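Alkaline phosphatase (PDB 7KWD) probably hydrolyses phosphate esters as a homodimeric alkaline phosphatase, an enzyme that works with two zinc ions and one magnesium ion per subunit. Local coordinates at residues A[235-240]-A[345-351]; A[275-281]-A[428-433]; A[318-322]-A[432-438]; A[393-397]-A[407-411]. All coordinates share one frame; numbering follows the deposited sequence.

Contact 1: residues A[235-240]-A[345-351]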
# COMPACT_ATOMS: atom_id res chain seq x y z
N ILE A 235 7.24 -19.28 -10.47
CA ILE A 235 8.69 -19.44 -10.31
C ILE A 235 9.07 -20.92 -10.39
O ILE A 235 10.13 -21.27 -10.93
CB ILE A 235 9.17 -18.79 -9.00
CG1 ILE A 235 10.70 -18.68 -9.01
CG2 ILE A 235 8.68 -19.54 -7.77
CD1 ILE A 235 11.29 -17.91 -7.85
N ASP A 236 8.22 -21.79 -9.90
CA ASP A 236 8.51 -23.22 -9.90
C ASP A 236 8.26 -23.82 -11.28
O ASP A 236 9.08 -24.58 -11.79
CB ASP A 236 7.69 -23.91 -8.80
CG ASP A 236 8.03 -23.40 -7.40
OD1 ASP A 236 9.21 -23.10 -7.14
OD2 ASP A 236 7.13 -23.29 -6.53
N ARG A 237 7.17 -23.43 -11.93
CA ARG A 237 6.92 -23.88 -13.30
C ARG A 237 8.08 -23.49 -14.20
O ARG A 237 8.52 -24.29 -15.04
CB ARG A 237 5.61 -23.26 -13.80
CG ARG A 237 5.26 -23.56 -15.25
CD ARG A 237 4.26 -22.54 -15.81
NE ARG A 237 5.00 -21.36 -16.24
CZ ARG A 237 5.64 -21.28 -17.40
NH1 ARG A 237 5.60 -22.30 -18.25
NH2 ARG A 237 6.30 -20.18 -17.72
N ARG A 238 8.56 -22.25 -14.07
CA ARG A 238 9.54 -21.69 -14.99
C ARG A 238 10.90 -22.36 -14.83
O ARG A 238 11.53 -22.74 -15.82
CB ARG A 238 9.66 -20.18 -14.78
CG ARG A 238 10.60 -19.46 -15.75
CD ARG A 238 10.44 -17.92 -15.66
NE ARG A 238 9.16 -17.53 -16.26
CZ ARG A 238 9.01 -17.22 -17.53
NH1 ARG A 238 10.07 -17.21 -18.33
NH2 ARG A 238 7.81 -16.90 -18.01
N PHE A 239 11.36 -22.52 -13.59
CA PHE A 239 12.74 -22.91 -13.31
C PHE A 239 12.92 -24.34 -12.82
O PHE A 239 14.06 -24.81 -12.79
CB PHE A 239 13.35 -21.96 -12.28
CG PHE A 239 13.41 -20.57 -12.74
CD1 PHE A 239 14.14 -20.23 -13.87
CD2 PHE A 239 12.73 -19.58 -12.08
CE1 PHE A 239 14.19 -18.93 -14.31
CE2 PHE A 239 12.78 -18.28 -12.52
CZ PHE A 239 13.51 -17.95 -13.63
N GLN A 240 11.86 -25.03 -12.42
CA GLN A 240 11.98 -26.39 -11.94
C GLN A 240 11.30 -27.38 -12.87
O GLN A 240 11.05 -28.51 -12.47
CB GLN A 240 11.39 -26.54 -10.53
CG GLN A 240 11.95 -25.59 -9.53
CD GLN A 240 13.42 -25.86 -9.26
OE1 GLN A 240 13.85 -27.01 -9.26
NE2 GLN A 240 14.20 -24.78 -9.01
N GLN A 345 16.80 -16.09 -7.90
CA GLN A 345 15.88 -17.06 -7.31
C GLN A 345 15.36 -18.02 -8.37
O GLN A 345 15.14 -17.65 -9.52
CB GLN A 345 14.74 -16.35 -6.60
CG GLN A 345 15.24 -15.56 -5.42
CD GLN A 345 14.15 -15.20 -4.48
OE1 GLN A 345 13.02 -15.63 -4.64
NE2 GLN A 345 14.48 -14.43 -3.46
N ARG A 346 15.22 -19.29 -7.97
CA ARG A 346 14.84 -20.36 -8.89
C ARG A 346 13.73 -21.25 -8.34
O ARG A 346 13.29 -22.16 -9.06
CB ARG A 346 16.06 -21.24 -9.24
CG ARG A 346 17.16 -20.56 -10.06
CD ARG A 346 16.74 -20.35 -11.51
NE ARG A 346 17.76 -19.64 -12.25
CZ ARG A 346 17.88 -18.31 -12.28
NH1 ARG A 346 17.02 -17.54 -11.63
NH2 ARG A 346 18.85 -17.77 -12.99
N ALA A 347 13.26 -21.02 -7.12
CA ALA A 347 12.13 -21.79 -6.60
C ALA A 347 11.49 -21.04 -5.43
O ALA A 347 12.08 -20.13 -4.85
CB ALA A 347 12.56 -23.20 -6.16
N SER A 348 10.26 -21.43 -5.12
CA SER A 348 9.54 -20.87 -3.99
C SER A 348 9.89 -21.59 -2.69
O SER A 348 10.40 -22.71 -2.70
CB SER A 348 8.04 -21.00 -4.23
OG SER A 348 7.68 -22.38 -4.28
N PHE A 349 9.55 -20.96 -1.57
CA PHE A 349 9.63 -21.63 -0.27
C PHE A 349 8.82 -22.92 -0.26
O PHE A 349 9.18 -23.87 0.44
CB PHE A 349 9.10 -20.69 0.82
CG PHE A 349 10.05 -19.57 1.21
CD1 PHE A 349 11.42 -19.67 0.99
CD2 PHE A 349 9.57 -18.42 1.82
CE1 PHE A 349 12.26 -18.65 1.38
CE2 PHE A 349 10.41 -17.40 2.20
CZ PHE A 349 11.77 -17.53 1.99
N GLU A 350 7.71 -22.96 -0.99
CA GLU A 350 6.84 -24.14 -1.01
C GLU A 350 7.55 -25.31 -1.65
O GLU A 350 7.43 -26.45 -1.19
CB GLU A 350 5.55 -23.81 -1.77
CG GLU A 350 4.69 -25.00 -2.15
CD GLU A 350 3.41 -24.58 -2.89
OE1 GLU A 350 3.36 -24.70 -4.14
OE2 GLU A 350 2.46 -24.11 -2.23
N HIS A 351 8.28 -25.04 -2.72
CA HIS A 351 9.02 -26.10 -3.40
C HIS A 351 10.23 -26.51 -2.59
O HIS A 351 10.47 -27.71 -2.38
CB HIS A 351 9.41 -25.60 -4.77
CG HIS A 351 10.14 -26.60 -5.59
ND1 HIS A 351 9.50 -27.50 -6.40
CD2 HIS A 351 11.46 -26.80 -5.76
CE1 HIS A 351 10.40 -28.22 -7.04
NE2 HIS A 351 11.60 -27.81 -6.68
O HOH W 1 4.92 -24.56 -6.51
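Asp236 meets Ser348 at a helix N-cap: the carboxylate, near the start of helix 234-239, grips the residue that starts helix 349-356. Its OD1 accepts from Ser348 N at 2.8 Å, with an N-H...O angle of 162° and the donor on the syn side. OD2 takes the hydroxyl proton of Ser348 OG at 2.5 Å, a very short bond. The same OG caps the helix by accepting from His351 N at 3.1 Å, so a single hydroxyl joins the carboxylate to the first turn. Beside this buried pair Ile235 packs its CG2 3.6 Å from Ser348 N, and Trp288 of helix 283-306 touches the same isoleucine. On the more exposed flank, water 1 donates to both Asp236 OD2 and Glu350 OE1, linking two acidic groups that would otherwise probably repel.

Packing is looser and partly exposed toward Phe239 and Gln240. The guanidinium of Arg346 lies flat over one face of the Phe239 ring, centres 4.6 Å apart and planes at 21°, a cation-pi stack extended by CD over the same face; Arg238 CG lies on the opposite face. Arg346 NH1 also hydrogen-bonds to Gln345 O and Glu343 O. A leucine in place of the phenylalanine would probably leave the guanidinium without its flat aromatic partner, held mainly by the NH1 bonds. Gln240, bent at chi2 (-66°), turns its amide back so that NE2 donates to Arg346 O at 2.8 Å, from above the carbonyl plane. Its CG, placed by the first torsion, lies over one face of the His351 ring, 3.9 Å from its centroid.

Contact 2: residues A[275-281]-A[428-433]; sequences DHANHLN and WSSGQH. With ZN (zinc ion), chain F.
His279 and His433 meet rim to rim around one zinc ion, in the two-zinc active centre of the alkaline phosphatase fold. Metal coordination comes first: His279 NE2 and His433 NE2 each bind the zinc at 2.2 Å, Asp275 OD2 binds it at 2.0 Å, and one further ligand atom lies outside these segments. Asp275 and His279 are one turn apart on helix 273-280, whereas His433 comes from the loop across. The extended first torsion of Asp275 (chi1 -177°) carries its carboxylate out to the metal, and Thr320 hydrogen-bonds to the other oxygen, OD1.

Hydrogen bonds form a second shell. His279 ND1 donates to Gly431 O at 2.6 Å, almost straight at 171° and within the plane of the ring, which fixes the rotation of the imidazole and so aims NE2 at the zinc; Thr93 O plays the matching role for His433 ND1. Asn281, the C-prime residue of the Schellman motif that ends the helix, spends both amide protons of ND2 on backbone carbonyls, Ser430 O at 3.0 Å across the contact and Asn278 O at 3.0 Å in its own helix, while its OD1 is hydrogen-bonded to Gln401. Ser430 also closes an ST turn, its OG accepting from Gln432 N.

Stacking completes the set. The Asn281 amide lies over one face of the Trp428 indole, planes 12° apart, and Asn281 CA stands over the six-membered ring, 3.5 Å from its centroid. At the indole edge, near its plane, Asn278 OD1, which is hydrogen-bonded to Thr286, comes 3.5 Å from Trp428 CZ3.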
# COMPACT_ATOMS: atom_id res chain seq x y z
N ASP A 275 -1.47 -14.01 -3.56
CA ASP A 275 -1.83 -14.10 -2.15
C ASP A 275 -0.98 -15.13 -1.43
O ASP A 275 -0.35 -14.83 -0.41
CB ASP A 275 -3.32 -14.45 -2.05
CG ASP A 275 -3.82 -14.51 -0.64
OD1 ASP A 275 -3.75 -13.47 0.06
OD2 ASP A 275 -4.33 -15.60 -0.25
N HIS A 276 -0.88 -16.34 -1.98
CA HIS A 276 -0.18 -17.42 -1.30
C HIS A 276 1.29 -17.09 -1.11
O HIS A 276 1.85 -17.32 -0.03
CB HIS A 276 -0.32 -18.72 -2.10
CG HIS A 276 -1.74 -19.17 -2.23
ND1 HIS A 276 -2.11 -20.22 -3.03
CD2 HIS A 276 -2.88 -18.69 -1.69
CE1 HIS A 276 -3.42 -20.38 -2.97
NE2 HIS A 276 -3.91 -19.47 -2.16
N ALA A 277 1.94 -16.58 -2.15
CA ALA A 277 3.34 -16.22 -2.00
C ALA A 277 3.50 -15.14 -0.96
O ALA A 277 4.47 -15.14 -0.20
CB ALA A 277 3.92 -15.75 -3.33
N ASN A 278 2.56 -14.19 -0.91
CA ASN A 278 2.66 -13.14 0.09
C ASN A 278 2.50 -13.71 1.48
O ASN A 278 3.11 -13.21 2.43
CB ASN A 278 1.64 -12.04 -0.16
CG ASN A 278 2.03 -11.16 -1.36
OD1 ASN A 278 3.18 -11.10 -1.77
ND2 ASN A 278 1.04 -10.50 -1.93
N HIS A 279 1.63 -14.74 1.62
CA HIS A 279 1.51 -15.48 2.87
C HIS A 279 2.85 -16.11 3.27
O HIS A 279 3.26 -16.02 4.44
CB HIS A 279 0.45 -16.57 2.74
CG HIS A 279 -0.95 -16.09 2.93
ND1 HIS A 279 -1.35 -15.38 4.04
CD2 HIS A 279 -2.05 -16.20 2.15
CE1 HIS A 279 -2.64 -15.10 3.95
NE2 HIS A 279 -3.09 -15.61 2.82
N LEU A 280 3.54 -16.75 2.32
CA LEU A 280 4.86 -17.31 2.62
C LEU A 280 5.90 -16.23 2.97
O LEU A 280 6.93 -16.56 3.56
CB LEU A 280 5.41 -18.11 1.45
CG LEU A 280 4.46 -19.10 0.78
CD1 LEU A 280 5.15 -19.81 -0.33
CD2 LEU A 280 3.95 -20.06 1.80
N ASN A 281 5.66 -14.98 2.61
CA ASN A 281 6.66 -13.90 2.71
C ASN A 281 7.79 -14.17 1.73
O ASN A 281 8.96 -13.96 2.07
CB ASN A 281 7.23 -13.75 4.11
CG ASN A 281 6.30 -13.01 5.07
OD1 ASN A 281 6.76 -12.62 6.13
ND2 ASN A 281 5.02 -12.86 4.72
N TRP A 428 8.17 -7.63 5.50
CA TRP A 428 6.77 -8.07 5.50
C TRP A 428 6.10 -7.63 6.79
O TRP A 428 6.65 -7.80 7.87
CB TRP A 428 6.66 -9.60 5.39
CG TRP A 428 7.32 -10.07 4.19
CD1 TRP A 428 8.64 -10.32 4.04
CD2 TRP A 428 6.72 -10.32 2.91
NE1 TRP A 428 8.91 -10.72 2.75
CE2 TRP A 428 7.75 -10.72 2.04
CE3 TRP A 428 5.41 -10.24 2.43
CZ2 TRP A 428 7.52 -11.06 0.71
CZ3 TRP A 428 5.17 -10.55 1.09
CH2 TRP A 428 6.23 -10.95 0.24
N SER A 429 4.92 -7.00 6.65
CA SER A 429 4.16 -6.59 7.82
C SER A 429 3.67 -7.81 8.61
O SER A 429 3.52 -7.75 9.83
CB SER A 429 2.94 -5.74 7.44
OG SER A 429 3.20 -4.79 6.43
N SER A 430 3.44 -8.93 7.92
CA SER A 430 2.70 -10.04 8.50
C SER A 430 2.76 -11.18 7.50
O SER A 430 3.29 -11.02 6.40
CB SER A 430 1.25 -9.62 8.80
OG SER A 430 0.38 -10.03 7.75
N GLY A 431 2.24 -12.33 7.92
CA GLY A 431 1.97 -13.41 6.99
C GLY A 431 0.50 -13.48 6.58
O GLY A 431 0.06 -14.50 6.03
N GLN A 432 -0.27 -12.43 6.83
CA GLN A 432 -1.72 -12.44 6.63
C GLN A 432 -2.18 -11.28 5.74
O GLN A 432 -1.40 -10.41 5.36
CB GLN A 432 -2.43 -12.38 8.00
CG GLN A 432 -2.18 -13.59 8.88
CD GLN A 432 -0.93 -13.44 9.75
OE1 GLN A 432 0.14 -13.90 9.37
NE2 GLN A 432 -1.07 -12.77 10.90
N HIS A 433 -3.48 -11.26 5.43
CA HIS A 433 -4.07 -10.14 4.69
C HIS A 433 -3.96 -8.85 5.51
O HIS A 433 -3.87 -8.87 6.74
CB HIS A 433 -5.54 -10.37 4.41
CG HIS A 433 -5.82 -11.64 3.70
ND1 HIS A 433 -7.10 -12.10 3.46
CD2 HIS A 433 -4.98 -12.58 3.19
CE1 HIS A 433 -7.04 -13.26 2.83
NE2 HIS A 433 -5.77 -13.58 2.67
ZN ZN F . -4.93 -15.29 1.62

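Contact 3: residues A[318-322]-A[432-438]; sequences HATGV and QHTASPV. With ZN (zinc ion), chain E; ZN (zinc ion), chain F.
His318 and His433 stack face to face, ring centroids 3.7 Å apart and planes at 23°, and so couple the two zinc sites of the active centre. His318 can be followed outward from its backbone. Its CB sets CG between the backbone N and the carbonyl carbon (chi1 52°), which lays the ring over that of His433. CG comes 4.1 Å from His433 ND1, and CD2 meets the same nitrogen. The atom ND1 turns back to donate to Ala319 O at 3.1 Å, a bond in the ring plane that fixes the imidazole's rotation. CE1 stands above the centre of the His433 ring, 3.3 Å from its NE2. At the tip, NE2 binds the zinc of chain E at 2.2 Å, where Asp47, Asp317 and Ser95, the predicted phosphoserine residue, complete the site. His433 serves the other zinc.

Ala319 O also accepts from Thr434 N at 2.9 Å; the two donors arrive from opposite faces of its carbonyl plane. Thr320 and His433 form an antiparallel non-hydrogen-bonded pair, and Thr320 OG1 lies 3.2 Å from His433 CD2 while hydrogen-bonding to Asp275. A valine at Thr320 would probably leave Asp275 OD1 without this hydroxyl partner and its carboxylate freer to turn beside the zinc.

Val438, the first residue of strand 438-443, packs its CG1 on Ala319; that strand pairs with strand 80-84. Two backbone hydrogen bonds, Thr434 N to Ala319 O and Gly321 N to Gln432 O, thus join strand 310-325 to the short strand 433-434, while Thr320 rests against helix 273-280 and Thr434 OG1 reaches Glu52 of the second subunit.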
# COMPACT_ATOMS: atom_id res chain seq x y z
N HIS A 318 -7.77 -7.94 -2.11
CA HIS A 318 -7.25 -7.37 -0.87
C HIS A 318 -5.73 -7.46 -0.96
O HIS A 318 -5.18 -8.22 -1.77
CB HIS A 318 -7.71 -8.11 0.38
CG HIS A 318 -7.43 -9.56 0.29
ND1 HIS A 318 -6.17 -10.09 0.52
CD2 HIS A 318 -8.20 -10.59 -0.13
CE1 HIS A 318 -6.19 -11.38 0.28
NE2 HIS A 318 -7.41 -11.71 -0.10
N ALA A 319 -5.07 -6.73 -0.08
CA ALA A 319 -3.63 -6.81 0.06
C ALA A 319 -3.27 -7.93 1.04
O ALA A 319 -4.04 -8.29 1.93
CB ALA A 319 -3.07 -5.49 0.57
N THR A 320 -2.06 -8.48 0.86
CA THR A 320 -1.55 -9.52 1.74
C THR A 320 -0.07 -9.32 1.99
O THR A 320 0.71 -9.08 1.05
CB THR A 320 -1.81 -10.91 1.15
OG1 THR A 320 -3.21 -11.08 1.03
CG2 THR A 320 -1.23 -12.02 2.07
N GLY A 321 0.31 -9.45 3.25
CA GLY A 321 1.67 -9.27 3.68
C GLY A 321 1.81 -8.09 4.61
O GLY A 321 1.45 -8.18 5.78
N VAL A 322 2.29 -6.94 4.11
CA VAL A 322 2.64 -6.73 2.73
C VAL A 322 4.15 -6.71 2.62
O VAL A 322 4.84 -6.35 3.59
CB VAL A 322 2.02 -5.41 2.19
CG1 VAL A 322 0.49 -5.51 2.15
CG2 VAL A 322 2.47 -4.21 2.98
N GLN A 432 -0.27 -12.43 6.83
CA GLN A 432 -1.72 -12.44 6.63
C GLN A 432 -2.18 -11.28 5.74
O GLN A 432 -1.40 -10.41 5.36
CB GLN A 432 -2.43 -12.38 8.00
CG GLN A 432 -2.18 -13.59 8.88
CD GLN A 432 -0.93 -13.44 9.75
OE1 GLN A 432 0.14 -13.90 9.37
NE2 GLN A 432 -1.07 -12.77 10.90
N HIS A 433 -3.48 -11.26 5.43
CA HIS A 433 -4.07 -10.14 4.69
C HIS A 433 -3.96 -8.85 5.51
O HIS A 433 -3.87 -8.87 6.74
CB HIS A 433 -5.54 -10.37 4.41
CG HIS A 433 -5.82 -11.64 3.70
ND1 HIS A 433 -7.10 -12.10 3.46
CD2 HIS A 433 -4.98 -12.58 3.19
CE1 HIS A 433 -7.04 -13.26 2.83
NE2 HIS A 433 -5.77 -13.58 2.67
N THR A 434 -3.99 -7.73 4.81
CA THR A 434 -4.02 -6.42 5.45
C THR A 434 -5.23 -5.64 4.95
O THR A 434 -5.95 -6.07 4.05
CB THR A 434 -2.73 -5.63 5.19
OG1 THR A 434 -2.65 -5.31 3.79
CG2 THR A 434 -1.48 -6.43 5.61
N ALA A 435 -5.45 -4.49 5.58
CA ALA A 435 -6.67 -3.71 5.41
C ALA A 435 -6.56 -2.63 4.34
O ALA A 435 -7.53 -1.91 4.08
CB ALA A 435 -7.02 -3.02 6.72
N SER A 436 -5.40 -2.48 3.73
CA SER A 436 -5.17 -1.44 2.74
C SER A 436 -6.21 -1.47 1.62
O SER A 436 -6.54 -2.54 1.08
CB SER A 436 -3.77 -1.66 2.13
OG SER A 436 -3.63 -0.91 0.94
N PRO A 437 -6.65 -0.32 1.13
CA PRO A 437 -7.38 -0.31 -0.15
C PRO A 437 -6.45 -0.71 -1.29
O PRO A 437 -5.24 -0.52 -1.23
CB PRO A 437 -7.86 1.14 -0.28
CG PRO A 437 -7.01 1.93 0.65
CD PRO A 437 -6.58 1.01 1.75
N VAL A 438 -7.03 -1.32 -2.33
CA VAL A 438 -6.24 -1.93 -3.39
C VAL A 438 -6.81 -1.57 -4.76
O VAL A 438 -7.83 -0.90 -4.89
CB VAL A 438 -6.15 -3.46 -3.23
CG1 VAL A 438 -5.32 -3.78 -1.99
CG2 VAL A 438 -7.55 -4.04 -3.12
ZN ZN E . -7.94 -13.28 -1.61
ZN ZN F . -4.93 -15.29 1.62
O HOH W 2 -6.88 -5.06 1.72

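Contact 4: residues A[393-397]-A[407-411]; sequences VYWPE and NTMAW
Thr408 OG1 is held by two hydrogen bonds: Trp395 N donates to it across the contact at 3.1 Å with an N-H...O angle of 164°, and Gln404 OE1 forms the second. The hydroxyl is brought to the loop by a first torsion that sets OG1 beside the backbone N and anti to the carbonyl carbon (chi1 -60°). The Trp395 carbonyl turns back on the same residue, its O lying 3.5 Å from Thr408 CA in a CA-H...O contact. Here a loop with a cis peptide between Trp395 and Pro396 lies along the short helix 406-412, making the connection from helix 379-391. Pro396 presents CD to the Trp411 indole in a CH-pi contact, 3.5 Å from the five-membered-ring centroid and 13° off its normal. Trp411 NE1 is hydrogen-bonded to Gln401, which helps hold the indole against the proline. Next to it, Trp395 CE3 touches Trp411 CB at 4.1 Å, the two tryptophan side chains crossing at about a right angle. The second subunit also reaches these tryptophans: its Arg400 makes a cation-pi contact with Trp411, and its Pro396 packs on Trp395.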
# COMPACT_ATOMS: atom_id res chain seq x y z
N VAL A 393 9.03 -24.68 16.04
CA VAL A 393 9.58 -23.54 16.77
C VAL A 393 9.90 -22.46 15.76
O VAL A 393 10.74 -22.65 14.87
CB VAL A 393 10.82 -23.93 17.58
CG1 VAL A 393 11.40 -22.70 18.17
CG2 VAL A 393 10.44 -24.95 18.65
N TYR A 394 9.23 -21.31 15.90
CA TYR A 394 9.20 -20.28 14.87
C TYR A 394 10.00 -19.08 15.34
O TYR A 394 10.09 -18.80 16.54
CB TYR A 394 7.76 -19.91 14.55
CG TYR A 394 6.92 -21.11 14.17
CD1 TYR A 394 7.39 -22.03 13.25
CD2 TYR A 394 5.67 -21.32 14.73
CE1 TYR A 394 6.65 -23.13 12.89
CE2 TYR A 394 4.92 -22.43 14.38
CZ TYR A 394 5.42 -23.33 13.46
OH TYR A 394 4.70 -24.43 13.08
N TRP A 395 10.62 -18.38 14.39
CA TRP A 395 11.39 -17.20 14.71
C TRP A 395 11.11 -16.08 13.73
O TRP A 395 11.08 -16.30 12.52
CB TRP A 395 12.90 -17.52 14.69
CG TRP A 395 13.69 -16.49 15.39
CD1 TRP A 395 13.90 -16.40 16.74
CD2 TRP A 395 14.36 -15.37 14.80
NE1 TRP A 395 14.67 -15.29 17.02
CE2 TRP A 395 14.96 -14.65 15.84
CE3 TRP A 395 14.50 -14.92 13.49
CZ2 TRP A 395 15.71 -13.50 15.61
CZ3 TRP A 395 15.25 -13.79 13.27
CH2 TRP A 395 15.84 -13.09 14.31
N PRO A 396 10.93 -14.84 14.23
CA PRO A 396 10.96 -14.46 15.65
C PRO A 396 9.74 -14.93 16.43
O PRO A 396 9.78 -15.02 17.65
CB PRO A 396 11.00 -12.93 15.59
CG PRO A 396 10.47 -12.59 14.27
CD PRO A 396 10.94 -13.66 13.36
N GLU A 397 8.65 -15.20 15.73
CA GLU A 397 7.42 -15.63 16.39
C GLU A 397 6.45 -16.08 15.30
O GLU A 397 6.80 -16.16 14.12
CB GLU A 397 6.84 -14.54 17.28
CG GLU A 397 6.60 -13.19 16.62
CD GLU A 397 5.32 -13.19 15.83
OE1 GLU A 397 4.23 -13.41 16.43
OE2 GLU A 397 5.41 -13.01 14.62
N ASN A 407 7.47 -18.20 7.03
CA ASN A 407 7.86 -16.89 7.52
C ASN A 407 9.18 -16.94 8.28
O ASN A 407 9.95 -15.98 8.26
CB ASN A 407 6.78 -16.25 8.41
CG ASN A 407 5.50 -15.82 7.64
OD1 ASN A 407 4.57 -15.31 8.27
ND2 ASN A 407 5.44 -16.03 6.33
N THR A 408 9.45 -18.04 9.00
CA THR A 408 10.77 -18.19 9.60
C THR A 408 11.83 -18.29 8.51
O THR A 408 12.92 -17.72 8.62
CB THR A 408 10.82 -19.41 10.52
OG1 THR A 408 9.85 -19.26 11.56
CG2 THR A 408 12.21 -19.56 11.16
N MET A 409 11.51 -18.99 7.42
CA MET A 409 12.42 -19.03 6.28
C MET A 409 12.74 -17.63 5.79
O MET A 409 13.90 -17.30 5.50
CB MET A 409 11.80 -19.89 5.17
CG MET A 409 11.73 -21.37 5.55
SD MET A 409 10.82 -22.42 4.41
CE MET A 409 12.01 -22.59 3.07
N ALA A 410 11.73 -16.76 5.71
CA ALA A 410 11.98 -15.42 5.19
C ALA A 410 12.91 -14.65 6.11
O ALA A 410 13.87 -14.03 5.66
CB ALA A 410 10.66 -14.68 5.01
N TRP A 411 12.66 -14.75 7.42
CA TRP A 411 13.53 -14.09 8.39
C TRP A 411 14.91 -14.72 8.42
O TRP A 411 15.90 -14.02 8.69
CB TRP A 411 12.89 -14.15 9.77
CG TRP A 411 11.93 -13.04 10.03
CD1 TRP A 411 10.56 -13.11 10.01
CD2 TRP A 411 12.26 -11.69 10.36
NE1 TRP A 411 10.03 -11.88 10.31
CE2 TRP A 411 11.05 -10.99 10.52
CE3 TRP A 411 13.46 -10.99 10.53
CZ2 TRP A 411 11.01 -9.64 10.84
CZ3 TRP A 411 13.42 -9.66 10.85
CH2 TRP A 411 12.20 -8.99 10.99

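From the N terminus the chain runs through 235-240, 275-281 and 318-322 before 345-351 returns to the first of these and closes contact 1. Contact 4 then opens and closes within a short span, tying 393-397 to helix 406-412. Last, 428-433 and 432-438 close contacts 2 and 3. Contacts 1, 2 and 3 cross one another pairwise; contact 4 follows contact 1 and is nested inside the loops closed by 2 and 3. Contacts 2 and 3, centres about 9 Å apart, share Gln432 and His433 and join helix 273-280 and strand 310-325 around the zinc ions. Contact 1 touches contacts 2 and 4 through Phe349, and Asn407 of contact 4 hydrogen-bonds to His279 O of contact 2.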